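Local coordinates for protein beta-lactamase OXA-2 (Salmonella typhimurium, PDB 1K38) that hydrolyses beta-lactam antibiotics, oxacillin among them, as a class D serine beta-lactamase, and so confers antibiotic resistance, at residues Asp9-Phe14 with Leu36-Val41; Ser15-Lys20 with Asp224-Glu229; Ile145-Gln150 with Met196-Gly201; Phe212-Asp217 with Ala230-Ile235. One frame throughout, in Å; residues are numbered along the deposited sequence.

Contact 1. Residues Asp9-Phe14 with Leu36-Val41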
loop_
_atom_site.group_PDB
_atom_site.type_symbol
_atom_site.label_atom_id
_atom_site.label_comp_id
_atom_site.label_asym_id
_atom_site.label_seq_id
_atom_site.Cartn_x
_atom_site.Cartn_y
_atom_site.Cartn_z
ATOM N N ASP A 9 -20.366 25.642 -5.220
ATOM C CA ASP A 9 -20.537 25.749 -3.778
ATOM C C ASP A 9 -19.252 25.373 -3.045
ATOM O O ASP A 9 -19.081 25.705 -1.871
ATOM C CB ASP A 9 -21.695 24.862 -3.310
ATOM C CG ASP A 9 -21.510 23.410 -3.689
ATOM O OD1 ASP A 9 -21.392 23.114 -4.897
ATOM O OD2 ASP A 9 -21.491 22.559 -2.776
ATOM N N TRP A 10 -18.349 24.683 -3.738
ATOM C CA TRP A 10 -17.082 24.296 -3.133
ATOM C C TRP A 10 -16.174 25.498 -2.925
ATOM O O TRP A 10 -15.090 25.378 -2.361
ATOM C CB TRP A 10 -16.372 23.243 -3.986
ATOM C CG TRP A 10 -16.927 21.863 -3.787
ATOM C CD1 TRP A 10 -17.919 21.494 -2.921
ATOM C CD2 TRP A 10 -16.516 20.663 -4.458
ATOM N NE1 TRP A 10 -18.150 20.141 -3.011
ATOM C CE2 TRP A 10 -17.303 19.607 -3.945
ATOM C CE3 TRP A 10 -15.559 20.378 -5.442
ATOM C CZ2 TRP A 10 -17.161 18.284 -4.384
ATOM C CZ3 TRP A 10 -15.419 19.065 -5.878
ATOM C CH2 TRP A 10 -16.219 18.032 -5.346
ATOM N N ARG A 11 -16.620 26.665 -3.375
ATOM C CA ARG A 11 -15.821 27.867 -3.202
ATOM C C ARG A 11 -15.615 28.134 -1.716
ATOM O O ARG A 11 -14.608 28.717 -1.318
ATOM C CB ARG A 11 -16.504 29.072 -3.858
ATOM C CG ARG A 11 -15.727 30.370 -3.701
ATOM C CD ARG A 11 -16.208 31.434 -4.675
ATOM N NE ARG A 11 -16.066 30.988 -6.058
ATOM C CZ ARG A 11 -16.248 31.764 -7.121
ATOM N NH1 ARG A 11 -16.581 33.040 -6.967
ATOM N NH2 ARG A 11 -16.097 31.266 -8.341
ATOM N N LYS A 12 -16.561 27.692 -0.892
ATOM C CA LYS A 12 -16.459 27.906 0.547
ATOM C C LYS A 12 -15.228 27.233 1.137
ATOM O O LYS A 12 -14.656 27.720 2.111
ATOM C CB LYS A 12 -17.711 27.395 1.265
ATOM C CG LYS A 12 -17.903 25.891 1.219
ATOM C CD LYS A 12 -19.112 25.489 2.044
ATOM C CE LYS A 12 -19.373 23.998 1.959
ATOM N NZ LYS A 12 -20.546 23.604 2.792
ATOM N N PHE A 13 -14.819 26.114 0.551
ATOM C CA PHE A 13 -13.646 25.404 1.040
ATOM C C PHE A 13 -12.372 26.159 0.681
ATOM O O PHE A 13 -11.426 26.201 1.467
ATOM C CB PHE A 13 -13.607 23.986 0.470
ATOM C CG PHE A 13 -14.710 23.101 0.984
ATOM C CD1 PHE A 13 -14.778 22.765 2.334
ATOM C CD2 PHE A 13 -15.693 22.621 0.125
ATOM C CE1 PHE A 13 -15.810 21.966 2.819
ATOM C CE2 PHE A 13 -16.726 21.822 0.598
ATOM C CZ PHE A 13 -16.787 21.492 1.948
ATOM N N PHE A 14 -12.344 26.759 -0.504
ATOM C CA PHE A 14 -11.173 27.520 -0.920
ATOM C C PHE A 14 -11.097 28.829 -0.144
ATOM O O PHE A 14 -10.022 29.243 0.279
ATOM C CB PHE A 14 -11.209 27.811 -2.422
ATOM C CG PHE A 14 -10.880 26.619 -3.277
ATOM C CD1 PHE A 14 -11.839 25.652 -3.551
ATOM C CD2 PHE A 14 -9.598 26.452 -3.789
ATOM C CE1 PHE A 14 -11.524 24.530 -4.324
ATOM C CE2 PHE A 14 -9.274 25.337 -4.561
ATOM C CZ PHE A 14 -10.237 24.375 -4.830
ATOM N N LEU A 36 -16.857 15.894 -10.614
ATOM C CA LEU A 36 -17.191 17.128 -9.911
ATOM C C LEU A 36 -16.012 18.072 -10.093
ATOM O O LEU A 36 -14.859 17.668 -9.947
ATOM C CB LEU A 36 -17.421 16.848 -8.427
ATOM C CG LEU A 36 -18.540 15.858 -8.092
ATOM C CD1 LEU A 36 -18.625 15.696 -6.582
ATOM C CD2 LEU A 36 -19.866 16.356 -8.653
ATOM N N VAL A 37 -16.295 19.332 -10.403
ATOM C CA VAL A 37 -15.226 20.294 -10.624
ATOM C C VAL A 37 -15.521 21.690 -10.091
ATOM O O VAL A 37 -16.649 22.177 -10.181
ATOM C CB VAL A 37 -14.916 20.415 -12.139
ATOM C CG1 VAL A 37 -16.157 20.894 -12.886
ATOM C CG2 VAL A 37 -13.755 21.376 -12.367
ATOM N N PHE A 38 -14.501 22.320 -9.518
ATOM C CA PHE A 38 -14.633 23.687 -9.027
ATOM C C PHE A 38 -13.681 24.421 -9.957
ATOM O O PHE A 38 -12.511 24.042 -10.075
ATOM C CB PHE A 38 -14.164 23.876 -7.587
ATOM C CG PHE A 38 -14.140 25.320 -7.170
ATOM C CD1 PHE A 38 -15.329 26.022 -6.976
ATOM C CD2 PHE A 38 -12.935 26.009 -7.069
ATOM C CE1 PHE A 38 -15.319 27.389 -6.698
ATOM C CE2 PHE A 38 -12.911 27.376 -6.790
ATOM C CZ PHE A 38 -14.108 28.068 -6.607
ATOM N N ASP A 39 -14.195 25.460 -10.609
ATOM C CA ASP A 39 -13.467 26.264 -11.588
ATOM C C ASP A 39 -13.082 25.378 -12.770
ATOM O O ASP A 39 -11.917 25.018 -12.951
ATOM C CB ASP A 39 -12.209 26.906 -10.998
ATOM C CG ASP A 39 -11.670 28.029 -11.875
ATOM O OD1 ASP A 39 -11.944 28.026 -13.097
ATOM O OD2 ASP A 39 -10.973 28.915 -11.346
ATOM N N PRO A 40 -14.074 25.010 -13.594
ATOM C CA PRO A 40 -13.853 24.160 -14.767
ATOM C C PRO A 40 -12.800 24.682 -15.736
ATOM O O PRO A 40 -12.016 23.907 -16.278
ATOM C CB PRO A 40 -15.247 24.058 -15.395
ATOM C CG PRO A 40 -15.946 25.286 -14.910
ATOM C CD PRO A 40 -15.490 25.393 -13.483
ATOM N N VAL A 41 -12.765 25.992 -15.956
ATOM C CA VAL A 41 -11.776 26.537 -16.877
ATOM C C VAL A 41 -10.354 26.304 -16.365
ATOM O O VAL A 41 -9.479 25.864 -17.119
ATOM C CB VAL A 41 -12.003 28.048 -17.118
ATOM C CG1 VAL A 41 -10.875 28.615 -17.964
ATOM C CG2 VAL A 41 -13.339 28.261 -17.823
#
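The N-terminal helix 11-16 of the beta-lactamase fold, with the turn leading into it, lies here against strand 36-38, near the edge of the central sheet, and Phe38 contributes most to the join. Its CG stands anti to the backbone N (chi1 172°), which sends the ring between Trp10, Arg11 and Phe14. With Phe14 it makes an offset stack, centroids 4.7 Å apart and planes 23° from parallel; the two side chains meet tip to tip, Phe38 CD2 lying 3.4 Å from Phe14 CE1 over one face of the Phe14 ring. Strand 21-27, next to 36-38 in the sheet, adds Ile23, which touches Trp10, Phe14 and Phe38 alike. Arg11, exposed, crosses the Phe38 side chain at about a right angle: its CB is 3.5 Å from Phe38 CE1, and NE lies at the ring edge, 3.6 Å from Phe38 CZ, with the guanidinium plane perpendicular to the ring. Two residues earlier in the strand, Leu36 CB meets the far end of the indole of Trp10, from the turn, 3.5 Å from its CH2, while Leu36 CD1 sits 3.7 Å from Trp10 CZ2.

Contact 2. Residues Ser15-Lys20 with Asp224-Glu229. With FMT (formic acid), chain C.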
loop_
_atom_site.group_PDB
_atom_site.type_symbol
_atom_site.label_atom_id
_atom_site.label_comp_id
_atom_site.label_asym_id
_atom_site.label_seq_id
_atom_site.Cartn_x
_atom_site.Cartn_y
_atom_site.Cartn_z
ATOM N N SER A 15 -12.242 29.474 0.048
ATOM C CA SER A 15 -12.275 30.732 0.782
ATOM C C SER A 15 -11.926 30.497 2.251
ATOM O O SER A 15 -11.299 31.343 2.886
ATOM C CB SER A 15 -13.657 31.384 0.661
ATOM O OG SER A 15 -14.676 30.532 1.149
ATOM N N GLU A 16 -12.325 29.344 2.783
ATOM C CA GLU A 16 -12.044 29.005 4.172
ATOM C C GLU A 16 -10.544 29.077 4.415
ATOM O O GLU A 16 -10.090 29.498 5.477
ATOM C CB GLU A 16 -12.542 27.593 4.491
ATOM C CG GLU A 16 -12.469 27.234 5.971
ATOM C CD GLU A 16 -12.832 25.787 6.246
ATOM O OE1 GLU A 16 -13.786 25.283 5.619
ATOM O OE2 GLU A 16 -12.171 25.154 7.099
ATOM N N PHE A 17 -9.776 28.664 3.413
ATOM C CA PHE A 17 -8.325 28.673 3.508
ATOM C C PHE A 17 -7.709 29.780 2.665
ATOM O O PHE A 17 -6.530 29.721 2.314
ATOM C CB PHE A 17 -7.781 27.305 3.091
ATOM C CG PHE A 17 -8.178 26.202 4.023
ATOM C CD1 PHE A 17 -7.573 26.081 5.272
ATOM C CD2 PHE A 17 -9.197 25.318 3.686
ATOM C CE1 PHE A 17 -7.980 25.101 6.170
ATOM C CE2 PHE A 17 -9.612 24.333 4.579
ATOM C CZ PHE A 17 -8.999 24.227 5.825
ATOM N N GLN A 18 -8.518 30.792 2.356
ATOM C CA GLN A 18 -8.077 31.936 1.567
ATOM C C GLN A 18 -7.162 31.499 0.431
ATOM O O GLN A 18 -6.031 31.969 0.308
ATOM C CB GLN A 18 -7.355 32.937 2.473
ATOM C CG GLN A 18 -8.231 33.471 3.600
ATOM C CD GLN A 18 -7.458 34.310 4.597
ATOM O OE1 GLN A 18 -6.544 33.821 5.259
ATOM N NE2 GLN A 18 -7.825 35.581 4.712
ATOM N N ALA A 19 -7.663 30.594 -0.401
ATOM C CA ALA A 19 -6.883 30.084 -1.516
ATOM C C ALA A 19 -7.609 30.242 -2.842
ATOM O O ALA A 19 -8.837 30.316 -2.896
ATOM C CB ALA A 19 -6.549 28.611 -1.280
ATOM N N LYS A 20 -6.827 30.300 -3.913
ATOM C CA LYS A 20 -7.367 30.416 -5.257
ATOM C C LYS A 20 -6.866 29.204 -6.028
ATOM O O LYS A 20 -5.666 28.948 -6.083
ATOM C CB LYS A 20 -6.877 31.702 -5.926
ATOM C CG LYS A 20 -7.287 32.975 -5.197
ATOM C CD LYS A 20 -8.802 33.098 -5.091
ATOM C CE LYS A 20 -9.204 34.348 -4.327
ATOM N NZ LYS A 20 -10.682 34.459 -4.188
ATOM N N ASP A 224 1.630 28.561 2.276
ATOM C CA ASP A 224 0.372 28.138 1.653
ATOM C C ASP A 224 0.301 26.636 1.397
ATOM O O ASP A 224 -0.766 26.112 1.095
ATOM C CB ASP A 224 0.150 28.835 0.305
ATOM C CG ASP A 224 -0.237 30.288 0.444
ATOM O OD1 ASP A 224 -0.743 30.673 1.518
ATOM O OD2 ASP A 224 -0.053 31.039 -0.543
ATOM N N LEU A 225 1.427 25.944 1.522
ATOM C CA LEU A 225 1.454 24.517 1.229
ATOM C C LEU A 225 0.480 23.645 2.016
ATOM O O LEU A 225 -0.050 22.678 1.474
ATOM C CB LEU A 225 2.884 23.985 1.366
ATOM C CG LEU A 225 3.868 24.688 0.417
ATOM C CD1 LEU A 225 5.212 23.998 0.473
ATOM C CD2 LEU A 225 3.328 24.675 -1.012
ATOM N N PHE A 226 0.219 23.983 3.276
ATOM C CA PHE A 226 -0.704 23.174 4.067
ATOM C C PHE A 226 -2.116 23.191 3.481
ATOM O O PHE A 226 -2.905 22.276 3.715
ATOM C CB PHE A 226 -0.764 23.667 5.522
ATOM C CG PHE A 226 -1.606 24.900 5.715
ATOM C CD1 PHE A 226 -1.110 26.164 5.395
ATOM C CD2 PHE A 226 -2.910 24.792 6.195
ATOM C CE1 PHE A 226 -1.904 27.302 5.551
ATOM C CE2 PHE A 226 -3.709 25.926 6.353
ATOM C CZ PHE A 226 -3.202 27.179 6.029
ATOM N N LYS A 227 -2.427 24.235 2.719
ATOM C CA LYS A 227 -3.749 24.389 2.124
ATOM C C LYS A 227 -4.089 23.321 1.095
ATOM O O LYS A 227 -5.263 23.046 0.850
ATOM C CB LYS A 227 -3.870 25.770 1.476
ATOM C CG LYS A 227 -3.623 26.915 2.442
ATOM C CD LYS A 227 -3.697 28.244 1.724
ATOM C CE LYS A 227 -3.445 29.398 2.680
ATOM N NZ LYS A 227 -3.654 30.707 2.006
ATOM N N ARG A 228 -3.068 22.732 0.483
ATOM C CA ARG A 228 -3.292 21.704 -0.525
ATOM C C ARG A 228 -4.088 20.550 0.068
ATOM O O ARG A 228 -5.169 20.211 -0.421
ATOM C CB ARG A 228 -1.954 21.212 -1.073
ATOM C CG ARG A 228 -1.162 22.299 -1.797
ATOM C CD ARG A 228 0.219 21.814 -2.193
ATOM N NE ARG A 228 0.990 21.386 -1.024
ATOM C CZ ARG A 228 2.232 20.919 -1.076
ATOM N NH1 ARG A 228 2.856 20.814 -2.242
ATOM N NH2 ARG A 228 2.846 20.549 0.043
ATOM N N GLU A 229 -3.565 19.952 1.132
ATOM C CA GLU A 229 -4.269 18.851 1.779
ATOM C C GLU A 229 -5.510 19.310 2.541
ATOM O O GLU A 229 -6.516 18.596 2.586
ATOM C CB GLU A 229 -3.336 18.099 2.737
ATOM C CG GLU A 229 -2.384 17.137 2.047
ATOM C CD GLU A 229 -1.788 16.114 3.004
ATOM O OE1 GLU A 229 -2.525 15.619 3.887
ATOM O OE2 GLU A 229 -0.590 15.791 2.865
HETATM C C FMT C . 6.134 19.452 -2.924
HETATM O O1 FMT C . 5.381 20.235 -1.873
HETATM O O2 FMT C . 6.175 17.947 -2.592
#
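Lys227 and Phe17 carry this contact between the C-terminal end of helix 11-16 and the beginning of helix 226-238. Beyond CG the lysine chain is fully extended, and it runs alongside the backbone of Phe17 with CD only 3.2 Å from Phe17 O. Its ammonium then reaches the turn that ends the first helix, a Schellman motif in which Gln18 has positive phi. There NZ makes two weak hydrogen bonds, to Phe17 O at 3.1 Å and to Gln18 O at 3.2 Å. The third partner is Asp224: a salt bridge of 3.0 Å joins Lys227 NZ to Asp224 OD1, met from above the carboxylate plane. The Phe17 ring meets Phe226, CD1 4.0 Å from Phe226 CE2, in an oblique crossing, and also packs on Ala230 and Ile231 of the same helix. Next in the chain, Arg228 NH1 binds O1 of a formic acid, probably from the crystallisation liquor, at 2.6 Å, beside Thr190, a substrate-binding residue by similarity. Two carbonyls at a helix C-terminus and a carboxylate together would favour the charged lysine, so that one ammonium ties two helix ends.

Contact 3. Residues Ile145-Gln150 with Met196-Gly201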
loop_
_atom_site.group_PDB
_atom_site.type_symbol
_atom_site.label_atom_id
_atom_site.label_comp_id
_atom_site.label_asym_id
_atom_site.label_seq_id
_atom_site.Cartn_x
_atom_site.Cartn_y
_atom_site.Cartn_z
ATOM N N ILE A 145 0.794 20.096 -17.465
ATOM C CA ILE A 145 -0.373 19.218 -17.479
ATOM C C ILE A 145 -1.506 19.836 -16.653
ATOM O O ILE A 145 -1.252 20.557 -15.689
ATOM C CB ILE A 145 0.020 17.826 -16.906
ATOM C CG1 ILE A 145 -1.147 16.846 -17.024
ATOM C CG2 ILE A 145 0.480 17.976 -15.457
ATOM C CD1 ILE A 145 -0.767 15.399 -16.698
ATOM N N SER A 146 -2.755 19.566 -17.032
ATOM C CA SER A 146 -3.899 20.122 -16.307
ATOM C C SER A 146 -4.427 19.186 -15.227
ATOM O O SER A 146 -4.080 18.001 -15.185
ATOM C CB SER A 146 -5.044 20.427 -17.269
ATOM O OG SER A 146 -5.685 19.230 -17.681
ATOM N N ALA A 147 -5.283 19.721 -14.364
ATOM C CA ALA A 147 -5.866 18.916 -13.299
ATOM C C ALA A 147 -6.700 17.788 -13.897
ATOM O O ALA A 147 -6.684 16.669 -13.389
ATOM C CB ALA A 147 -6.727 19.786 -12.384
ATOM N N GLN A 148 -7.423 18.072 -14.978
ATOM C CA GLN A 148 -8.233 17.036 -15.599
ATOM C C GLN A 148 -7.352 15.957 -16.215
ATOM O O GLN A 148 -7.693 14.773 -16.175
ATOM C CB GLN A 148 -9.181 17.638 -16.644
ATOM C CG GLN A 148 -10.385 18.323 -16.002
ATOM C CD GLN A 148 -11.546 18.515 -16.960
ATOM O OE1 GLN A 148 -11.825 17.654 -17.800
ATOM N NE2 GLN A 148 -12.245 19.638 -16.826
ATOM N N GLU A 149 -6.212 16.362 -16.765
ATOM C CA GLU A 149 -5.287 15.403 -17.358
ATOM C C GLU A 149 -4.630 14.541 -16.274
ATOM O O GLU A 149 -4.320 13.371 -16.507
ATOM C CB GLU A 149 -4.234 16.137 -18.190
ATOM C CG GLU A 149 -4.819 16.785 -19.435
ATOM C CD GLU A 149 -3.784 17.503 -20.269
ATOM O OE1 GLU A 149 -2.996 18.279 -19.696
ATOM O OE2 GLU A 149 -3.767 17.300 -21.501
ATOM N N GLN A 150 -4.424 15.113 -15.090
ATOM C CA GLN A 150 -3.841 14.347 -13.988
ATOM C C GLN A 150 -4.822 13.244 -13.598
ATOM O O GLN A 150 -4.420 12.115 -13.322
ATOM C CB GLN A 150 -3.579 15.245 -12.771
ATOM C CG GLN A 150 -2.448 16.254 -12.966
ATOM C CD GLN A 150 -1.144 15.837 -12.301
ATOM O OE1 GLN A 150 -0.861 14.645 -12.146
ATOM N NE2 GLN A 150 -0.337 16.824 -11.910
ATOM N N MET A 196 2.929 27.645 -7.656
ATOM C CA MET A 196 1.823 26.727 -7.917
ATOM C C MET A 196 1.980 25.462 -7.077
ATOM O O MET A 196 3.047 24.855 -7.071
ATOM C CB MET A 196 1.823 26.359 -9.408
ATOM C CG MET A 196 1.236 24.994 -9.733
ATOM S SD MET A 196 -0.454 25.094 -10.322
ATOM C CE MET A 196 -1.174 26.189 -9.156
ATOM N N GLY A 197 0.915 25.061 -6.384
ATOM C CA GLY A 197 0.984 23.862 -5.564
ATOM C C GLY A 197 -0.060 22.836 -5.967
ATOM O O GLY A 197 -1.173 23.200 -6.344
ATOM N N TRP A 198 0.298 21.557 -5.886
ATOM C CA TRP A 198 -0.602 20.458 -6.253
ATOM C C TRP A 198 -0.776 19.403 -5.171
ATOM O O TRP A 198 0.054 19.247 -4.284
ATOM C CB TRP A 198 -0.045 19.619 -7.412
ATOM C CG TRP A 198 0.114 20.196 -8.763
ATOM C CD1 TRP A 198 1.226 20.805 -9.268
ATOM C CD2 TRP A 198 -0.803 20.058 -9.854
ATOM N NE1 TRP A 198 1.065 21.043 -10.617
ATOM C CE2 TRP A 198 -0.171 20.595 -11.000
ATOM C CE3 TRP A 198 -2.095 19.527 -9.977
ATOM C CZ2 TRP A 198 -0.789 20.614 -12.257
ATOM C CZ3 TRP A 198 -2.709 19.546 -11.228
ATOM C CH2 TRP A 198 -2.052 20.087 -12.352
ATOM N N TRP A 199 -1.873 18.665 -5.287
ATOM C CA TRP A 199 -2.094 17.470 -4.484
ATOM C C TRP A 199 -3.009 16.660 -5.382
ATOM O O TRP A 199 -4.112 17.093 -5.723
ATOM C CB TRP A 199 -2.734 17.686 -3.108
ATOM C CG TRP A 199 -2.441 16.470 -2.216
ATOM C CD1 TRP A 199 -1.281 15.731 -2.197
ATOM C CD2 TRP A 199 -3.285 15.900 -1.207
ATOM N NE1 TRP A 199 -1.352 14.747 -1.240
ATOM C CE2 TRP A 199 -2.570 14.827 -0.615
ATOM C CE3 TRP A 199 -4.571 16.190 -0.741
ATOM C CZ2 TRP A 199 -3.103 14.049 0.418
ATOM C CZ3 TRP A 199 -5.103 15.416 0.286
ATOM C CH2 TRP A 199 -4.369 14.358 0.856
ATOM N N VAL A 200 -2.507 15.515 -5.830
ATOM C CA VAL A 200 -3.283 14.643 -6.702
ATOM C C VAL A 200 -3.188 13.222 -6.180
ATOM O O VAL A 200 -2.210 12.858 -5.520
ATOM C CB VAL A 200 -2.771 14.693 -8.163
ATOM C CG1 VAL A 200 -2.692 16.144 -8.630
ATOM C CG2 VAL A 200 -1.411 14.014 -8.283
ATOM N N GLY A 201 -4.206 12.417 -6.472
ATOM C CA GLY A 201 -4.200 11.044 -6.004
ATOM C C GLY A 201 -5.607 10.502 -5.931
ATOM O O GLY A 201 -6.472 10.925 -6.690
#
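Trp198 has CG anti to its carbonyl carbon (chi1 -66°), which carries the indole off strand 196-205 toward the start of helix 147-158; Gln150 starts its side chain in the same sense and then bends sharply at chi2 (-102°), bringing its amide nitrogen over the indole face. Gln150 NE2 stands 3.5 Å above the ring plane, offset toward the rim, and is 3.7 Å from both CZ3 and CH2 of Trp198. The amide plane is tilted 68° from the ring, so the group stands on the face rather than lying flat. A hydrogen bond to Thr52 OG1 also holds NE2. The opposite face carries Met196 SD, and the leading edge meets backbone: Ile145 O is in the ring plane, 3.5 Å from Trp198 CH2, with Ser146 C and Ala147 N beside it. Two residues on along the strand, Val200 CG2 touches Gln150 OE1 at 4.0 Å. The helix start abutting the indole is ordered by a capping box, Glu149 N giving to Ser146 OG (3.1 Å) and Ser146 N to Glu149 OE1 (3.0 Å). Ser48 O accepts from Trp198 NE1, fixing the ring's rotation. The Trp198 side chain lies about 4 Å from Gly191, a substrate-binding residue by similarity. Bonds to Thr52 and Ser48 thus hold amide and indole in place against residues close in sequence to Ser51, the predicted acylation serine.

Contact 4. Residues Phe212-Asp217 with Ala230-Ile235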
loop_
_atom_site.group_PDB
_atom_site.type_symbol
_atom_site.label_atom_id
_atom_site.label_comp_id
_atom_site.label_asym_id
_atom_site.label_seq_id
_atom_site.Cartn_x
_atom_site.Cartn_y
_atom_site.Cartn_z
ATOM N N PHE A 212 -8.769 12.604 -7.159
ATOM C CA PHE A 212 -8.765 14.049 -7.001
ATOM C C PHE A 212 -7.499 14.664 -7.561
ATOM O O PHE A 212 -6.438 14.031 -7.608
ATOM C CB PHE A 212 -8.906 14.458 -5.529
ATOM C CG PHE A 212 -7.768 14.016 -4.658
ATOM C CD1 PHE A 212 -7.834 12.809 -3.973
ATOM C CD2 PHE A 212 -6.625 14.803 -4.528
ATOM C CE1 PHE A 212 -6.778 12.388 -3.166
ATOM C CE2 PHE A 212 -5.560 14.392 -3.723
ATOM C CZ PHE A 212 -5.639 13.178 -3.040
ATOM N N ALA A 213 -7.628 15.906 -8.005
ATOM C CA ALA A 213 -6.502 16.650 -8.532
ATOM C C ALA A 213 -6.787 18.113 -8.248
ATOM O O ALA A 213 -7.720 18.697 -8.804
ATOM C CB ALA A 213 -6.343 16.410 -10.034
ATOM N N LEU A 214 -5.997 18.685 -7.348
ATOM C CA LEU A 214 -6.145 20.080 -6.973
ATOM C C LEU A 214 -4.863 20.855 -7.171
ATOM O O LEU A 214 -3.776 20.319 -6.995
ATOM C CB LEU A 214 -6.544 20.207 -5.490
ATOM C CG LEU A 214 -6.400 21.594 -4.821
ATOM C CD1 LEU A 214 -7.434 21.734 -3.724
ATOM C CD2 LEU A 214 -4.986 21.789 -4.246
ATOM N N ASN A 215 -4.994 22.107 -7.591
ATOM C CA ASN A 215 -3.830 22.971 -7.657
ATOM C C ASN A 215 -4.294 24.343 -7.210
ATOM O O ASN A 215 -5.463 24.705 -7.377
ATOM C CB ASN A 215 -3.109 22.986 -9.034
ATOM C CG ASN A 215 -3.931 23.565 -10.166
ATOM O OD1 ASN A 215 -4.359 24.720 -10.133
ATOM N ND2 ASN A 215 -4.123 22.764 -11.207
ATOM N N ILE A 216 -3.390 25.063 -6.559
ATOM C CA ILE A 216 -3.679 26.397 -6.053
ATOM C C ILE A 216 -2.464 27.281 -6.222
ATOM O O ILE A 216 -1.336 26.797 -6.283
ATOM C CB ILE A 216 -4.010 26.393 -4.536
ATOM C CG1 ILE A 216 -2.897 25.684 -3.752
ATOM C CG2 ILE A 216 -5.371 25.743 -4.295
ATOM C CD1 ILE A 216 -3.019 25.836 -2.243
ATOM N N ASP A 217 -2.691 28.585 -6.309
ATOM C CA ASP A 217 -1.569 29.501 -6.408
ATOM C C ASP A 217 -1.011 29.593 -4.993
ATOM O O ASP A 217 -1.738 29.377 -4.021
ATOM C CB ASP A 217 -2.032 30.882 -6.876
ATOM C CG ASP A 217 -2.649 30.848 -8.250
ATOM O OD1 ASP A 217 -2.193 30.032 -9.076
ATOM O OD2 ASP A 217 -3.574 31.647 -8.510
ATOM N N ALA A 230 -5.456 20.498 3.133
ATOM C CA ALA A 230 -6.598 20.990 3.897
ATOM C C ALA A 230 -7.859 21.100 3.044
ATOM O O ALA A 230 -8.930 20.652 3.446
ATOM C CB ALA A 230 -6.269 22.338 4.528
ATOM N N ILE A 231 -7.732 21.703 1.867
ATOM C CA ILE A 231 -8.878 21.866 0.983
ATOM C C ILE A 231 -9.387 20.523 0.459
ATOM O O ILE A 231 -10.583 20.244 0.511
ATOM C CB ILE A 231 -8.525 22.798 -0.199
ATOM C CG1 ILE A 231 -8.178 24.188 0.347
ATOM C CG2 ILE A 231 -9.695 22.883 -1.177
ATOM C CD1 ILE A 231 -7.553 25.123 -0.671
ATOM N N VAL A 232 -8.484 19.684 -0.042
ATOM C CA VAL A 232 -8.898 18.387 -0.561
ATOM C C VAL A 232 -9.557 17.523 0.507
ATOM O O VAL A 232 -10.608 16.925 0.269
ATOM C CB VAL A 232 -7.706 17.606 -1.151
ATOM C CG1 VAL A 232 -8.166 16.215 -1.585
ATOM C CG2 VAL A 232 -7.132 18.359 -2.339
ATOM N N ARG A 233 -8.945 17.448 1.683
ATOM C CA ARG A 233 -9.511 16.636 2.749
ATOM C C ARG A 233 -10.894 17.124 3.168
ATOM O O ARG A 233 -11.779 16.313 3.432
ATOM C CB ARG A 233 -8.568 16.597 3.955
ATOM C CG ARG A 233 -7.309 15.769 3.717
ATOM C CD ARG A 233 -6.387 15.814 4.926
ATOM N NE ARG A 233 -5.163 15.038 4.724
ATOM C CZ ARG A 233 -5.054 13.735 4.961
ATOM N NH1 ARG A 233 -6.096 13.050 5.415
ATOM N NH2 ARG A 233 -3.902 13.115 4.736
ATOM N N ALA A 234 -11.082 18.440 3.220
ATOM C CA ALA A 234 -12.378 19.000 3.600
ATOM C C ALA A 234 -13.429 18.577 2.579
ATOM O O ALA A 234 -14.532 18.161 2.936
ATOM C CB ALA A 234 -12.301 20.519 3.674
ATOM N N ILE A 235 -13.078 18.682 1.301
ATOM C CA ILE A 235 -13.995 18.298 0.235
ATOM C C ILE A 235 -14.267 16.793 0.251
ATOM O O ILE A 235 -15.420 16.365 0.163
ATOM C CB ILE A 235 -13.442 18.740 -1.143
ATOM C CG1 ILE A 235 -13.447 20.272 -1.212
ATOM C CG2 ILE A 235 -14.274 18.138 -2.276
ATOM C CD1 ILE A 235 -12.860 20.853 -2.486
#
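Helix 226-238 packs on the central sheet of the transpeptidase-type fold, facing strand 208-217; the axes of segments 212-217 and 230-235 approach to 9.5 Å, with 141° between their N-to-C directions. The tight part centres on Val232, whose two methyls divide the work. CG1, anti to the backbone N, points over one face of the Phe212 ring in a CH-pi contact, 3.8 Å from the Phe212 ring centroid and 17° off the normal. Phe212 offers that face because its CG takes the crowded position between backbone N and carbonyl carbon (chi1 64°). Val232 CG2 turns instead to Leu214 and sits 3.7 Å from Leu214 CD1, the two side chains sliding past each other in opposite directions. Leu214 CD1 also reaches Ile231 CG2 at 3.6 Å, crossing it at about a right angle, so one methyl bridges two successive helix residues. Toward the end of the strand the fit loosens: Ile216 CG2 approaches Ile231 CD1 no closer than 4.3 Å, and Phe14 of helix 11-16 packs there on both Leu214 and Ile216. On the outward side of the helix, partly exposed Arg233 makes salt bridges to Glu229 and Glu179 and packs on Arg182 of the second subunit. Since no hydrogen bond crosses between strand and helix, the two are held by shape and apolar burial, and the two methyls of Val232 set the fit.

Contacts 1, 2 and 4 hold the two terminal helices to each other and to the sheet, whereas contact 3 joins the sheet to helix 147-158 near the active site, its centre about 7 Å from the centre of the chain. Helix 226-238 serves both contact 2 and contact 4; helix 11-16 serves contacts 1 and 2, which meet where Ala19 N lies 2.8 Å from Phe14 O. Strands 196-205 and 208-217 are sheet neighbours, so contacts 3 and 4 adjoin. Contacts 1, 3 and 4 are buried, and chemistry follows place: contact 4 is apolar, contact 1 is aromatic with an exposed arginine beside it, partly buried contact 2 turns on a charge, and contact 3 mixes indole with hydrogen-bonded amide.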